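Local coordinates for arsenical resistance operon trans-acting repressor (Bacteroides vulgatus, PDB 3KTB), which probably acts as a trans-acting repressor of an arsenical resistance operon, presumably by binding DNA, at residues Ile85-Ser88 with Gln89-Pro92. Residues are numbered along the deposited sequence; the frame is centred on the assembly and turned at random.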
loop_
_atom_site.group_PDB
_atom_site.type_symbol
_atom_site.label_atom_id
_atom_site.label_comp_id
_atom_site.label_asym_id
_atom_site.label_seq_id
_atom_site.Cartn_x
_atom_site.Cartn_y
_atom_site.Cartn_z
ATOM N N ILE A 85 25.049 -15.899 0.790
ATOM C CA ILE A 85 25.843 -16.354 -0.346
ATOM C C ILE A 85 26.643 -17.570 0.055
ATOM O O ILE A 85 27.356 -17.527 1.037
ATOM C CB ILE A 85 26.850 -15.294 -0.790
ATOM C CG1 ILE A 85 26.155 -13.956 -1.045
ATOM C CG2 ILE A 85 27.608 -15.762 -2.027
ATOM C CD1 ILE A 85 25.258 -13.957 -2.240
ATOM N N ALA A 86 26.530 -18.656 -0.699
ATOM C CA ALA A 86 27.316 -19.846 -0.403
ATOM C C ALA A 86 28.209 -20.210 -1.589
ATOM O O ALA A 86 29.324 -20.716 -1.413
ATOM C CB ALA A 86 26.406 -21.000 -0.046
ATOM N N VAL A 87 27.709 -19.975 -2.800
ATOM C CA VAL A 87 28.492 -20.260 -3.997
ATOM C C VAL A 87 28.197 -19.246 -5.089
ATOM O O VAL A 87 27.073 -18.758 -5.210
ATOM C CB VAL A 87 28.212 -21.677 -4.554
ATOM C CG1 VAL A 87 29.307 -22.099 -5.545
ATOM C CG2 VAL A 87 28.099 -22.685 -3.439
ATOM N N SER A 88 29.205 -18.929 -5.892
ATOM C CA SER A 88 28.983 -18.098 -7.073
ATOM C C SER A 88 29.842 -18.554 -8.243
ATOM O O SER A 88 30.747 -19.383 -8.076
ATOM C CB SER A 88 29.211 -16.615 -6.778
ATOM O OG SER A 88 30.526 -16.404 -6.314
ATOM N N GLN A 89 29.521 -18.000 -9.417
ATOM C CA GLN A 89 30.109 -18.345 -10.717
ATOM C C GLN A 89 29.769 -19.763 -11.190
ATOM O O GLN A 89 29.595 -19.992 -12.388
ATOM C CB GLN A 89 31.629 -18.082 -10.752
ATOM C CG GLN A 89 32.500 -19.161 -10.095
ATOM C CD GLN A 89 33.968 -18.758 -9.975
ATOM O OE1 GLN A 89 34.812 -19.568 -9.582
ATOM N NE2 GLN A 89 34.276 -17.504 -10.312
ATOM N N THR A 90 29.665 -20.695 -10.239
ATOM C CA THR A 90 29.455 -22.113 -10.521
ATOM C C THR A 90 28.308 -22.683 -9.681
ATOM O O THR A 90 27.959 -22.132 -8.625
ATOM C CB THR A 90 30.724 -22.942 -10.209
ATOM O OG1 THR A 90 31.029 -22.831 -8.815
ATOM C CG2 THR A 90 31.922 -22.453 -11.026
ATOM N N TYR A 91 27.731 -23.793 -10.137
ATOM C CA TYR A 91 26.669 -24.448 -9.368
ATOM C C TYR A 91 27.269 -25.269 -8.251
ATOM O O TYR A 91 28.307 -25.896 -8.449
ATOM C CB TYR A 91 25.797 -25.337 -10.265
ATOM C CG TYR A 91 24.963 -24.507 -11.202
ATOM C CD1 TYR A 91 23.821 -23.867 -10.738
ATOM C CD2 TYR A 91 25.333 -24.320 -12.529
ATOM C CE1 TYR A 91 23.051 -23.086 -11.567
ATOM C CE2 TYR A 91 24.571 -23.521 -13.367
ATOM C CZ TYR A 91 23.426 -22.908 -12.869
ATOM O OH TYR A 91 22.634 -22.112 -13.654
ATOM N N PRO A 92 26.607 -25.280 -7.081
ATOM C CA PRO A 92 27.054 -26.071 -5.937
ATOM C C PRO A 92 27.339 -27.504 -6.342
ATOM O O PRO A 92 26.592 -28.094 -7.110
ATOM C CB PRO A 92 25.839 -26.044 -5.001
ATOM C CG PRO A 92 25.167 -24.775 -5.318
ATOM C CD PRO A 92 25.320 -24.615 -6.809
#
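The pyrrolidine ring of P92 turns one face to V87, whose CG2 methyl lies over it and comes nearest to CG, at 4.1 Å. The two V87 methyls divide the work. With CG1 anti to the backbone N (chi1 -164°), CG2 is left for the proline, while CG1 packs against T90, 3.4 Å from T90 O. The same methyl is 3.8 Å from T90 OG1, the valine and threonine side chains running nearly perpendicular to each other. V87 thus sits inside the bend, one methyl against the proline ring and the other against the oxygens of T90.

Between these residues the chain reverses in a tight turn. T90 N reaches back to S88 O over 2.8 Å in a weak hydrogen bond, its N-H...O angle only 144°. With Q89 at positive phi (67°), this is a classic gamma turn. Beyond CG the Q89 side chain is extended, carrying its amide outward from this exposed corner. T90 OG1 also lies near S88 O, but at 3.5 Å the two are not hydrogen-bonded.

The turn leads from the end of strand 84-87, an outermost strand, within this chain, of the mixed sheet in this thioredoxin-clan protein, toward helix 94-101. Just before it, A86 and V87 both face T79 in a classic beta bulge, and both side chains touch W100 of that helix, while Q89 pairs through its backbone with A75. Farther on, P92 touches T79, M97 and W100, Y91 packs on helix 27-41 and hydrogen-bonds D11 through its OH, and P92 O accepts a bond from R31, linking the loop to helix 27-41 through R31 and to the end of strand 7-11 through D11.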